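Local coordinates for phosphodiesterase (PDB 7D7P), which is an all-helical member of the cyclic nucleotide phosphodiesterase family, in the HD clan, and holds zinc and magnesium ions, at residues Leu51-Phe56 / His117-Leu122. Sequence-based numbering, arbitrary orientation.
Sequences LFTWDF and HTTYLL
Residues 51-56 form an irregular loop that runs across one face of a helical segment, residues 117-122. It ends in a type I beta turn from Thr53 to Phe56, with an ST turn in which Asp55 N donates to Thr53 OG1 (3.3 Å). The CA atoms of Phe52 and Leu121 lie 6.8 Å apart. His117 (chi1 t, chi2 -90°) reaches into the loop's bend. Its NE2 donates to Leu51 O at 2.9 Å, and its ring stacks face-to-face on Phe56 (chi1 t), centroids 4.2 Å apart. Leu121 (mt) fills the corner made by two rings: CD2 sits 3.6 Å from the Phe52 centroid, CB 3.9 Å from that of the six-membered Trp54 (chi1 m) ring. Phe52 (chi1 t) and Tyr120 (chi1 145°, off-well) pair offset edge-to-face, centroids 5.9 Å apart, planes at 71°. Leu51 (tp) sets CD2 over the Tyr120 face, 3.6 Å from Tyr120 CZ. This buried, largely aromatic contact fastens the loop onto helix 109-126, which also carries zinc ligand His111. Helix 63-76 packs on Leu51 and Tyr120; helix 245-260 touches Thr118, Thr119 and Leu122.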
ATOM      1  N   LEU A  51      32.939   5.174  10.438  1.00 24.90           N
ATOM      2  CA  LEU A  51      32.488   4.489   9.233  1.00 26.11           C
ATOM      3  C   LEU A  51      31.047   4.006   9.348  1.00 26.97           C
ATOM      4  O   LEU A  51      30.380   3.835   8.322  1.00 19.75           O
ATOM      5  CB  LEU A  51      33.414   3.306   8.936  1.00 20.87           C
ATOM      6  CG  LEU A  51      33.206   2.512   7.644  1.00 25.21           C
ATOM      7  CD1 LEU A  51      33.589   3.347   6.434  1.00 24.57           C
ATOM      8  CD2 LEU A  51      34.004   1.215   7.680  1.00 28.47           C
ATOM      9  N   PHE A  52      30.550   3.790  10.565  1.00 20.32           N
ATOM     10  CA  PHE A  52      29.213   3.235  10.772  1.00 20.69           C
ATOM     11  C   PHE A  52      28.194   4.368  10.751  1.00 22.67           C
ATOM     12  O   PHE A  52      27.931   5.020  11.762  1.00 31.96           O
ATOM     13  CB  PHE A  52      29.153   2.455  12.080  1.00 22.01           C
ATOM     14  CG  PHE A  52      28.046   1.437  12.129  1.00 20.76           C
ATOM     15  CD1 PHE A  52      26.791   1.780  12.601  1.00 26.51           C
ATOM     16  CD2 PHE A  52      28.262   0.142  11.697  1.00 29.01           C
ATOM     17  CE1 PHE A  52      25.770   0.848  12.643  1.00 33.71           C
ATOM     18  CE2 PHE A  52      27.247  -0.796  11.736  1.00 25.45           C
ATOM     19  CZ  PHE A  52      25.999  -0.443  12.209  1.00 30.20           C
ATOM     20  N   THR A  53      27.605   4.603   9.580  1.00 20.83           N
ATOM     21  CA  THR A  53      26.566   5.619   9.439  1.00 30.14           C
ATOM     22  C   THR A  53      25.622   5.206   8.319  1.00 25.04           C
ATOM     23  O   THR A  53      26.058   4.967   7.189  1.00 22.75           O
ATOM     24  CB  THR A  53      27.166   7.005   9.164  1.00 28.74           C
ATOM     25  OG1 THR A  53      26.140   7.895   8.705  1.00 35.37           O
ATOM     26  CG2 THR A  53      28.278   6.929   8.123  1.00 33.12           C
ATOM     27  N   TRP A  54      24.331   5.114   8.641  1.00 24.75           N
ATOM     28  CA  TRP A  54      23.322   4.745   7.657  1.00 30.56           C
ATOM     29  C   TRP A  54      23.025   5.864   6.668  1.00 24.75           C
ATOM     30  O   TRP A  54      22.336   5.620   5.671  1.00 28.52           O
ATOM     31  CB  TRP A  54      22.034   4.319   8.368  1.00 25.21           C
ATOM     32  CG  TRP A  54      22.166   3.029   9.122  1.00 26.70           C
ATOM     33  CD1 TRP A  54      22.590   2.869  10.409  1.00 34.28           C
ATOM     34  CD2 TRP A  54      21.876   1.714   8.630  1.00 26.68           C
ATOM     35  NE1 TRP A  54      22.579   1.538  10.750  1.00 31.60           N
ATOM     36  CE2 TRP A  54      22.147   0.808   9.675  1.00 29.49           C
ATOM     37  CE3 TRP A  54      21.418   1.215   7.406  1.00 35.14           C
ATOM     38  CZ2 TRP A  54      21.972  -0.568   9.534  1.00 27.40           C
ATOM     39  CZ3 TRP A  54      21.244  -0.150   7.269  1.00 24.63           C
ATOM     40  CH2 TRP A  54      21.519  -1.026   8.326  1.00 25.97           C
ATOM     41  N   ASP A  55      23.523   7.072   6.913  1.00 25.82           N
ATOM     42  CA  ASP A  55      23.337   8.204   6.016  1.00 29.59           C
ATOM     43  C   ASP A  55      24.393   8.269   4.920  1.00 25.92           C
ATOM     44  O   ASP A  55      24.418   9.245   4.161  1.00 23.48           O
ATOM     45  CB  ASP A  55      23.344   9.512   6.811  1.00 28.67           C
ATOM     46  CG  ASP A  55      22.093   9.695   7.653  1.00 36.32           C
ATOM     47  OD1 ASP A  55      21.215   8.805   7.628  1.00 28.24           O
ATOM     48  OD2 ASP A  55      21.992  10.732   8.340  1.00 39.15           O
ATOM     49  N   PHE A  56      25.255   7.258   4.817  1.00 21.37           N
ATOM     50  CA  PHE A  56      26.337   7.283   3.840  1.00 19.48           C
ATOM     51  C   PHE A  56      25.790   7.347   2.419  1.00 18.59           C
ATOM     52  O   PHE A  56      24.864   6.613   2.058  1.00 19.25           O
ATOM     53  CB  PHE A  56      27.227   6.049   4.010  1.00 21.30           C
ATOM     54  CG  PHE A  56      28.241   5.874   2.916  1.00 21.12           C
ATOM     55  CD1 PHE A  56      29.423   6.595   2.925  1.00 18.51           C
ATOM     56  CD2 PHE A  56      28.010   4.989   1.874  1.00 21.06           C
ATOM     57  CE1 PHE A  56      30.358   6.437   1.918  1.00 21.43           C
ATOM     58  CE2 PHE A  56      28.940   4.827   0.864  1.00 24.07           C
ATOM     59  CZ  PHE A  56      30.116   5.554   0.885  1.00 16.26           C
ATOM     60  N   HIS A 117      29.085  -0.770   1.323  1.00 12.54           N
ATOM     61  CA  HIS A 117      28.961  -0.131   2.630  1.00 21.53           C
ATOM     62  C   HIS A 117      27.677  -0.550   3.336  1.00 18.54           C
ATOM     63  O   HIS A 117      27.677  -0.780   4.551  1.00 22.53           O
ATOM     64  CB  HIS A 117      29.021   1.388   2.481  1.00 19.03           C
ATOM     65  CG  HIS A 117      29.021   2.120   3.785  1.00 20.80           C
ATOM     66  ND1 HIS A 117      27.862   2.529   4.410  1.00 18.37           N
ATOM     67  CD2 HIS A 117      30.040   2.513   4.587  1.00 24.91           C
ATOM     68  CE1 HIS A 117      28.167   3.143   5.540  1.00 19.63           C
ATOM     69  NE2 HIS A 117      29.482   3.146   5.671  1.00 22.21           N
ATOM     70  N   THR A 118      26.572  -0.649   2.593  1.00 16.25           N
ATOM     71  CA  THR A 118      25.311  -1.067   3.198  1.00 15.99           C
ATOM     72  C   THR A 118      25.372  -2.523   3.646  1.00 17.71           C
ATOM     73  O   THR A 118      24.783  -2.886   4.671  1.00 18.46           O
ATOM     74  CB  THR A 118      24.163  -0.849   2.210  1.00 20.05           C
ATOM     75  OG1 THR A 118      24.193   0.505   1.738  1.00 17.68           O
ATOM     76  CG2 THR A 118      22.815  -1.126   2.871  1.00 14.84           C
ATOM     77  N   THR A 119      26.077  -3.370   2.889  1.00 16.57           N
ATOM     78  CA  THR A 119      26.291  -4.748   3.324  1.00 15.91           C
ATOM     79  C   THR A 119      27.100  -4.789   4.612  1.00 15.40           C
ATOM     80  O   THR A 119      26.830  -5.603   5.503  1.00 18.29           O
ATOM     81  CB  THR A 119      26.996  -5.546   2.225  1.00 19.05           C
ATOM     82  OG1 THR A 119      26.189  -5.553   1.041  1.00 15.05           O
ATOM     83  CG2 THR A 119      27.239  -6.984   2.675  1.00 21.17           C
ATOM     84  N   TYR A 120      28.093  -3.906   4.731  1.00 14.99           N
ATOM     85  CA  TYR A 120      28.872  -3.820   5.960  1.00 21.45           C
ATOM     86  C   TYR A 120      28.000  -3.392   7.136  1.00 22.17           C
ATOM     87  O   TYR A 120      28.185  -3.867   8.262  1.00 19.44           O
ATOM     88  CB  TYR A 120      30.041  -2.858   5.747  1.00 15.82           C
ATOM     89  CG  TYR A 120      30.428  -2.016   6.939  1.00 19.32           C
ATOM     90  CD1 TYR A 120      31.259  -2.521   7.932  1.00 19.63           C
ATOM     91  CD2 TYR A 120      29.993  -0.702   7.054  1.00 17.65           C
ATOM     92  CE1 TYR A 120      31.627  -1.747   9.015  1.00 18.33           C
ATOM     93  CE2 TYR A 120      30.355   0.076   8.133  1.00 16.90           C
ATOM     94  CZ  TYR A 120      31.172  -0.448   9.110  1.00 21.95           C
ATOM     95  OH  TYR A 120      31.536   0.333  10.184  1.00 24.19           O
ATOM     96  N   LEU A 121      27.029  -2.508   6.890  1.00 13.57           N
ATOM     97  CA  LEU A 121      26.119  -2.101   7.958  1.00 19.25           C
ATOM     98  C   LEU A 121      25.184  -3.240   8.349  1.00 20.81           C
ATOM     99  O   LEU A 121      24.942  -3.470   9.540  1.00 23.17           O
ATOM    100  CB  LEU A 121      25.311  -0.874   7.530  1.00 20.54           C
ATOM    101  CG  LEU A 121      26.058   0.441   7.287  1.00 23.93           C
ATOM    102  CD1 LEU A 121      25.124   1.469   6.664  1.00 20.52           C
ATOM    103  CD2 LEU A 121      26.663   0.979   8.575  1.00 22.52           C
ATOM    104  N   LEU A 122      24.656  -3.967   7.360  1.00 17.45           N
ATOM    105  CA  LEU A 122      23.684  -5.019   7.645  1.00 20.65           C
ATOM    106  C   LEU A 122      24.328  -6.197   8.367  1.00 22.95           C
ATOM    107  O   LEU A 122      23.750  -6.736   9.318  1.00 24.17           O
ATOM    108  CB  LEU A 122      23.022  -5.480   6.345  1.00 16.41           C
ATOM    109  CG  LEU A 122      22.059  -4.491   5.683  1.00 18.73           C
ATOM    110  CD1 LEU A 122      21.765  -4.906   4.251  1.00 18.90           C
ATOM    111  CD2 LEU A 122      20.771  -4.382   6.483  1.00 19.54           C
TER